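Local coordinates for protein putative Nitroreductase (PDB 3E39) that binds flavin mononucleotide and is probably an FMN-dependent oxidoreductase of the nitroreductase family, at residues A[59-64]-A[134-139]; A[63-68]-A[123-128]; A[130-135]-A[143-148]. All blocks are in the same frame, centred on the assembly; numbering follows the deposited sequence.

Interaction 1 (A[59-64]-A[134-139]); sequences DPRCDI and PALALD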
# COMPACT_ATOMS: atom_id res chain seq x y z
N ASP A 59 -22.84 15.11 5.82
CA ASP A 59 -23.05 15.29 4.38
C ASP A 59 -24.16 14.35 3.91
O ASP A 59 -24.09 13.17 4.18
CB ASP A 59 -21.75 14.95 3.65
CG ASP A 59 -21.75 15.36 2.18
OD1 ASP A 59 -22.75 15.13 1.46
OD2 ASP A 59 -20.72 15.87 1.73
N PRO A 60 -25.18 14.87 3.19
CA PRO A 60 -26.26 13.96 2.76
C PRO A 60 -25.80 12.81 1.86
O PRO A 60 -26.50 11.82 1.75
CB PRO A 60 -27.25 14.88 2.03
CG PRO A 60 -26.63 16.20 1.96
CD PRO A 60 -25.42 16.27 2.79
N ARG A 61 -24.64 12.96 1.21
CA ARG A 61 -24.08 11.90 0.39
C ARG A 61 -23.72 10.64 1.19
O ARG A 61 -23.52 9.58 0.60
CB ARG A 61 -22.88 12.38 -0.41
CG ARG A 61 -23.28 13.28 -1.55
CD ARG A 61 -22.08 13.89 -2.21
NE ARG A 61 -21.44 14.91 -1.37
CZ ARG A 61 -20.44 15.68 -1.78
NH1 ARG A 61 -19.96 15.58 -3.00
NH2 ARG A 61 -19.93 16.58 -0.97
N CYS A 62 -23.67 10.74 2.52
CA CYS A 62 -23.43 9.56 3.38
C CYS A 62 -24.58 8.60 3.27
O CYS A 62 -24.41 7.39 3.37
CB CYS A 62 -23.32 9.91 4.87
SG CYS A 62 -21.81 10.63 5.38
N ASP A 63 -25.78 9.15 3.08
CA ASP A 63 -26.97 8.33 2.95
C ASP A 63 -26.89 7.56 1.64
O ASP A 63 -27.32 6.41 1.55
CB ASP A 63 -28.23 9.18 2.94
CG ASP A 63 -28.62 9.71 4.31
OD1 ASP A 63 -27.97 9.39 5.33
OD2 ASP A 63 -29.62 10.45 4.33
N ILE A 64 -26.39 8.24 0.61
CA ILE A 64 -26.20 7.61 -0.69
C ILE A 64 -25.19 6.48 -0.55
O ILE A 64 -25.44 5.38 -1.03
CB ILE A 64 -25.76 8.59 -1.78
CG1 ILE A 64 -26.84 9.68 -1.98
CG2 ILE A 64 -25.48 7.82 -3.09
CD1 ILE A 64 -26.46 10.76 -2.98
N PRO A 134 -22.61 7.46 -10.44
CA PRO A 134 -23.59 8.41 -11.00
C PRO A 134 -24.48 9.05 -9.90
O PRO A 134 -24.81 10.25 -10.01
CB PRO A 134 -24.42 7.53 -11.94
CG PRO A 134 -23.52 6.44 -12.34
CD PRO A 134 -22.68 6.15 -11.11
N ALA A 135 -24.79 8.30 -8.83
CA ALA A 135 -25.60 8.83 -7.71
C ALA A 135 -24.88 9.95 -6.96
O ALA A 135 -25.52 10.79 -6.31
CB ALA A 135 -26.02 7.71 -6.75
N LEU A 136 -23.54 9.96 -7.04
CA LEU A 136 -22.69 10.96 -6.41
C LEU A 136 -22.25 12.03 -7.41
O LEU A 136 -21.33 12.81 -7.14
CB LEU A 136 -21.45 10.26 -5.80
CG LEU A 136 -21.66 9.29 -4.63
CD1 LEU A 136 -20.33 8.55 -4.33
CD2 LEU A 136 -22.22 10.07 -3.43
N ALA A 137 -22.88 12.03 -8.58
CA ALA A 137 -22.59 12.95 -9.67
C ALA A 137 -21.19 12.77 -10.22
O ALA A 137 -20.56 13.73 -10.64
CB ALA A 137 -22.84 14.40 -9.26
N LEU A 138 -20.69 11.53 -10.18
CA LEU A 138 -19.36 11.19 -10.71
C LEU A 138 -19.49 10.31 -11.96
O LEU A 138 -20.45 9.56 -12.12
CB LEU A 138 -18.50 10.51 -9.64
CG LEU A 138 -18.28 11.29 -8.34
CD1 LEU A 138 -17.53 10.46 -7.26
CD2 LEU A 138 -17.53 12.59 -8.64
N ASP A 139 -18.51 10.40 -12.83
CA ASP A 139 -18.52 9.73 -14.11
C ASP A 139 -17.65 8.46 -14.07
O ASP A 139 -16.43 8.58 -13.94
CB ASP A 139 -17.98 10.72 -15.15
CG ASP A 139 -18.05 10.21 -16.57
OD1 ASP A 139 -18.62 9.14 -16.82
OD2 ASP A 139 -17.53 10.95 -17.44

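Interaction 2 (A[63-68]-A[123-128]); sequences DILAAH and GEIINQ. With FMN (flavin mononucleotide), chain E.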
# COMPACT_ATOMS: atom_id res chain seq x y z
N ASP A 63 -25.78 9.15 3.08
CA ASP A 63 -26.97 8.33 2.95
C ASP A 63 -26.89 7.56 1.64
O ASP A 63 -27.32 6.41 1.55
CB ASP A 63 -28.23 9.18 2.94
CG ASP A 63 -28.62 9.71 4.31
OD1 ASP A 63 -27.97 9.39 5.33
OD2 ASP A 63 -29.62 10.45 4.33
N ILE A 64 -26.39 8.24 0.61
CA ILE A 64 -26.20 7.61 -0.69
C ILE A 64 -25.19 6.48 -0.55
O ILE A 64 -25.44 5.38 -1.03
CB ILE A 64 -25.76 8.59 -1.78
CG1 ILE A 64 -26.84 9.68 -1.98
CG2 ILE A 64 -25.48 7.82 -3.09
CD1 ILE A 64 -26.46 10.76 -2.98
N LEU A 65 -24.05 6.75 0.08
CA LEU A 65 -23.05 5.70 0.32
C LEU A 65 -23.63 4.50 1.05
O LEU A 65 -23.42 3.35 0.63
CB LEU A 65 -21.85 6.27 1.13
CG LEU A 65 -20.97 7.29 0.40
CD1 LEU A 65 -19.93 7.86 1.37
CD2 LEU A 65 -20.29 6.66 -0.81
N ALA A 66 -24.40 4.77 2.09
CA ALA A 66 -24.98 3.71 2.93
C ALA A 66 -25.96 2.83 2.16
O ALA A 66 -26.07 1.64 2.44
CB ALA A 66 -25.66 4.29 4.17
N ALA A 67 -26.67 3.41 1.21
CA ALA A 67 -27.63 2.63 0.41
C ALA A 67 -26.96 1.71 -0.62
O ALA A 67 -27.66 0.94 -1.26
CB ALA A 67 -28.63 3.55 -0.31
N HIS A 68 -25.65 1.82 -0.81
CA HIS A 68 -24.95 1.03 -1.82
C HIS A 68 -23.84 0.16 -1.24
O HIS A 68 -22.87 -0.19 -1.94
CB HIS A 68 -24.38 1.95 -2.92
CG HIS A 68 -25.44 2.65 -3.73
ND1 HIS A 68 -25.99 2.10 -4.87
CD2 HIS A 68 -26.01 3.86 -3.58
CE1 HIS A 68 -26.89 2.94 -5.37
NE2 HIS A 68 -26.93 4.01 -4.59
N GLY A 123 -13.86 -2.04 0.88
CA GLY A 123 -13.77 -2.45 -0.53
C GLY A 123 -15.01 -3.12 -1.09
O GLY A 123 -15.23 -3.13 -2.28
N GLU A 124 -15.84 -3.71 -0.24
CA GLU A 124 -17.08 -4.28 -0.75
C GLU A 124 -17.91 -3.22 -1.47
O GLU A 124 -18.61 -3.51 -2.44
CB GLU A 124 -17.85 -4.93 0.40
CG GLU A 124 -19.30 -5.29 0.10
CD GLU A 124 -20.29 -4.14 0.31
OE1 GLU A 124 -19.87 -3.04 0.74
OE2 GLU A 124 -21.48 -4.36 0.06
N ILE A 125 -17.77 -1.97 -1.03
CA ILE A 125 -18.55 -0.88 -1.57
C ILE A 125 -18.25 -0.61 -3.04
O ILE A 125 -19.12 -0.15 -3.79
CB ILE A 125 -18.43 0.42 -0.69
CG1 ILE A 125 -19.46 1.48 -1.14
CG2 ILE A 125 -16.98 1.00 -0.66
CD1 ILE A 125 -19.70 2.55 -0.10
N ILE A 126 -17.02 -0.91 -3.47
CA ILE A 126 -16.65 -0.64 -4.86
C ILE A 126 -17.36 -1.55 -5.84
O ILE A 126 -17.46 -1.21 -7.03
CB ILE A 126 -15.10 -0.62 -5.15
CG1 ILE A 126 -14.54 -2.03 -5.27
CG2 ILE A 126 -14.35 0.27 -4.09
CD1 ILE A 126 -13.06 -2.07 -5.61
N ASN A 127 -17.89 -2.68 -5.34
CA ASN A 127 -18.66 -3.60 -6.20
C ASN A 127 -19.89 -2.91 -6.79
O ASN A 127 -20.41 -3.34 -7.82
CB ASN A 127 -19.18 -4.79 -5.41
CG ASN A 127 -18.12 -5.59 -4.73
OD1 ASN A 127 -16.92 -5.45 -5.01
ND2 ASN A 127 -18.55 -6.48 -3.83
N GLN A 128 -20.39 -1.88 -6.11
CA GLN A 128 -21.54 -1.09 -6.57
C GLN A 128 -21.17 0.20 -7.31
O GLN A 128 -22.01 1.08 -7.49
CB GLN A 128 -22.43 -0.77 -5.36
CG GLN A 128 -23.16 -1.95 -4.73
CD GLN A 128 -22.26 -2.95 -3.99
OE1 GLN A 128 -22.11 -4.11 -4.42
NE2 GLN A 128 -21.64 -2.51 -2.88
N1 FMN E . -13.47 -4.47 6.25
C2 FMN E . -14.85 -4.34 6.32
O2 FMN E . -15.43 -4.35 7.39
N3 FMN E . -15.59 -4.17 5.17
C4 FMN E . -15.03 -4.14 3.92
O4 FMN E . -15.72 -3.78 2.95
C4A FMN E . -13.64 -4.28 3.82
N5 FMN E . -13.05 -4.24 2.58
C5A FMN E . -11.66 -4.35 2.46
C6 FMN E . -11.09 -4.34 1.18
C7 FMN E . -9.70 -4.43 1.03
C7M FMN E . -9.11 -4.60 -0.35
C8 FMN E . -8.90 -4.57 2.18
C8M FMN E . -7.39 -4.65 2.05
C9 FMN E . -9.48 -4.61 3.45
C9A FMN E . -10.88 -4.50 3.60
N10 FMN E . -11.49 -4.54 4.89
C10 FMN E . -12.87 -4.43 4.99
C1' FMN E . -10.70 -4.72 6.12
C2' FMN E . -10.22 -6.17 6.30
O2' FMN E . -11.29 -7.00 6.72
C3' FMN E . -9.10 -6.20 7.32
O3' FMN E . -8.03 -5.41 6.85
C4' FMN E . -8.57 -7.61 7.58
O4' FMN E . -9.59 -8.39 8.14
C5' FMN E . -7.40 -7.60 8.53
O5' FMN E . -7.68 -6.82 9.68
P FMN E . -6.80 -5.59 10.20
O1P FMN E . -6.99 -4.46 9.20
O2P FMN E . -7.27 -5.24 11.60
O3P FMN E . -5.37 -6.07 10.18

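Interaction 3 (A[130-135]-A[143-148]); sequences ATLLPA and LSFEAA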
# COMPACT_ATOMS: atom_id res chain seq x y z
N ALA A 130 -20.89 1.13 -10.44
CA ALA A 130 -21.67 1.52 -11.64
C ALA A 130 -22.92 2.35 -11.32
O ALA A 130 -23.29 3.24 -12.08
CB ALA A 130 -22.08 0.24 -12.45
N THR A 131 -23.54 2.05 -10.20
CA THR A 131 -24.74 2.74 -9.73
C THR A 131 -24.38 3.82 -8.73
O THR A 131 -24.92 4.92 -8.77
CB THR A 131 -25.76 1.73 -9.15
OG1 THR A 131 -25.17 0.97 -8.09
CG2 THR A 131 -26.23 0.77 -10.24
N LEU A 132 -23.43 3.53 -7.84
CA LEU A 132 -23.04 4.52 -6.85
C LEU A 132 -22.41 5.81 -7.42
O LEU A 132 -22.76 6.90 -7.00
CB LEU A 132 -22.12 3.88 -5.79
CG LEU A 132 -21.52 4.76 -4.69
CD1 LEU A 132 -22.60 5.47 -3.84
CD2 LEU A 132 -20.61 3.89 -3.83
N LEU A 133 -21.48 5.70 -8.37
CA LEU A 133 -20.80 6.89 -8.88
C LEU A 133 -21.76 7.90 -9.50
O LEU A 133 -21.73 9.08 -9.13
CB LEU A 133 -19.63 6.52 -9.80
CG LEU A 133 -18.27 6.44 -9.07
CD1 LEU A 133 -18.28 5.44 -7.88
CD2 LEU A 133 -17.10 6.15 -10.04
N PRO A 134 -22.61 7.46 -10.44
CA PRO A 134 -23.59 8.41 -11.00
C PRO A 134 -24.48 9.05 -9.90
O PRO A 134 -24.81 10.25 -10.01
CB PRO A 134 -24.42 7.53 -11.94
CG PRO A 134 -23.52 6.44 -12.34
CD PRO A 134 -22.68 6.15 -11.11
N ALA A 135 -24.79 8.30 -8.83
CA ALA A 135 -25.60 8.83 -7.71
C ALA A 135 -24.88 9.95 -6.96
O ALA A 135 -25.52 10.79 -6.31
CB ALA A 135 -26.02 7.71 -6.75
N LEU A 143 -13.50 7.88 -13.81
CA LEU A 143 -12.93 7.43 -12.55
C LEU A 143 -13.18 5.96 -12.27
O LEU A 143 -14.26 5.45 -12.57
CB LEU A 143 -13.59 8.27 -11.44
CG LEU A 143 -13.40 9.80 -11.45
CD1 LEU A 143 -14.42 10.46 -10.50
CD2 LEU A 143 -11.95 10.18 -11.14
N SER A 144 -12.15 5.28 -11.73
CA SER A 144 -12.25 3.92 -11.23
C SER A 144 -12.31 4.04 -9.70
O SER A 144 -11.43 4.64 -9.11
CB SER A 144 -11.03 3.09 -11.64
OG SER A 144 -11.01 1.89 -10.91
N PHE A 145 -13.38 3.52 -9.10
CA PHE A 145 -13.61 3.60 -7.69
C PHE A 145 -12.79 2.50 -7.03
O PHE A 145 -13.04 1.32 -7.27
CB PHE A 145 -15.11 3.49 -7.41
CG PHE A 145 -15.51 3.58 -5.96
CD1 PHE A 145 -14.82 4.37 -5.04
CD2 PHE A 145 -16.66 2.91 -5.52
CE1 PHE A 145 -15.22 4.44 -3.71
CE2 PHE A 145 -17.07 3.01 -4.19
CZ PHE A 145 -16.35 3.78 -3.29
N GLU A 146 -11.80 2.90 -6.22
CA GLU A 146 -10.86 1.95 -5.61
C GLU A 146 -11.17 1.50 -4.17
O GLU A 146 -10.98 0.33 -3.84
CB GLU A 146 -9.46 2.54 -5.63
CG GLU A 146 -8.97 2.87 -7.00
CD GLU A 146 -8.73 1.63 -7.83
OE1 GLU A 146 -7.86 0.81 -7.45
OE2 GLU A 146 -9.43 1.48 -8.84
N ALA A 147 -11.62 2.42 -3.33
CA ALA A 147 -11.85 2.13 -1.91
C ALA A 147 -12.53 3.28 -1.22
O ALA A 147 -12.49 4.39 -1.73
CB ALA A 147 -10.48 1.91 -1.21
N ALA A 148 -13.13 3.02 -0.06
CA ALA A 148 -13.62 4.07 0.83
C ALA A 148 -12.93 3.83 2.17
O ALA A 148 -12.84 2.71 2.58
CB ALA A 148 -15.14 4.01 1.02

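Interaction 1 (A[59-64]-A[134-139])
R61 and I64, one turn apart on helix 61-66, meet A135 and L136 at the end of helix 129-135. D59 caps the start of the helix: R61 N donates to D59 OD1 over 2.9 Å. The guanidinium of R61 also grips this carboxylate side-on. NE gives a nearly straight bond to OD1 (172°), and NH2 of R61 forms a salt bridge with OD2 of D59 at 2.9 Å. OD1 thus takes two donors, both from one face of its plane. NH2 also forms a salt bridge with E171 of the second subunit, the main partner of this charge. With its charged end held there, R61 lays its aliphatic part against L136. CB, CG and CD all lie close to one methyl, and CB of R61 is 3.9 Å from CD2 of L136.

I64 follows. Its chi1 of -61° puts CG1 beside the backbone N and leaves CG2 anti to it, where this methyl touches CB of A135 at 3.7 Å and CD2 of L136 at 4.0 Å. The other branch ends in CD1, which lies 3.5 Å from the carbonyl O of A135.

L136 is the first residue to leave the helix. A137, with positive phi, is the C-prime residue of a Schellman motif, closed by A137 N to P134 O and L138 N to L133 O. L136 is buried, and its side chain also packs on L83 of the sheet. Between side chains the contact is apolar: the charge of R61 is turned to D59 and to E171 of the second subunit, while its methylenes pack on leucine.

Interaction 2 (A[63-68]-A[123-128])
The carboxamide of Q128 and the imidazole of H68 are the flat groups here, and the two residues meet. NE2 of Q128 donates to O of H68 over 2.8 Å, with an N-H...O angle of 152°. The acceptor lies a little out of the amide plane, and the donor is tilted 34° from the carbonyl plane. The bend of the Q128 chain at chi2 (70°) brings the amide to this oxygen; CG of Q128 is itself 3.3 Å from O of H68. The same NE2 makes a weak bond to E124 O. The H68 ring has I64 O at its edge, in plane, and its side chain packs on T131 and L132. CB of H68 lies 4.1 Å from CB of Q128.

Segment 123-128, with a 3-10 turn at 124-127, joins strand 118-122 to helix 129-135, and Q128 is the N-cap residue. N of G123 and N of E124 both donate to O4 of FMN, the latter over 3.2 Å, and N of G123 is 2.9 Å from N5 of FMN. N127 OD1 accepts a hydrogen bond from K96 NZ of the second subunit.

I125 faces helix 61-66. Its CD1 touches O of L65 at 3.9 Å and lies 4.2 Å from CD2 of L65. Its CG1 lies near O of H68. On the sheet, I125 packs against F145 and A148.

Interaction 3 (A[130-135]-A[143-148])
Helix 130-135 crosses strand 143-148 at 108°, with the segment axes 9.8 Å apart at closest approach. L132 and L133 project from the helix, and L143 and F145 from the strand. CD2 of L132 touches CE2 of F145 at 3.7 Å. L132 gets there with CG anti to its backbone N (chi1 177°). L133 meets the base of the same phenylalanine side chain: its CD1 is 3.8 Å from CB of F145, and about as near CG and CD2. The two leucine methyls come at the ring obliquely. The second methyl of L133, CD2, turns to L143, at 3.9 Å from the carbonyl O and 4.3 Å from CB of that residue.

The ring of F145 also meets that of F85 on the neighbouring strand 80-87, and L133 and L143 pack on F85 as well. Further along the strand, E146 and A147 both pair with V84 in a classic beta bulge. S144 OG donates to OE2 of E146 over 2.6 Å, and ND1 of H98 is hydrogen-bonded to OE1 of E146. All four touching residues are buried. The contact is therefore hydrophobic core between helix 129-135 and the sheet, and it rests on methyl and ring packing.

The three contacts lie on the same side of the chain's centre, with their own centres 8 to 10 Å apart. Interactions 1 and 2 share helix 61-66, and interactions 1 and 3 share helix 129-135. The joints are close: CD1 of L136 is 4.0 Å from CD2 of L65, and CG2 of I64 is 3.8 Å from CD1 of L132. Between interactions 2 and 3, CB of I126 lies 3.5 Å from O of F145. Only interaction 2 includes FMN-binding residues, G123 and E124. The side chain of F145, in interaction 3, is about 10 Å from the flavin. All three reach the second subunit, interaction 1 through R61 and its salt bridge to E171 there.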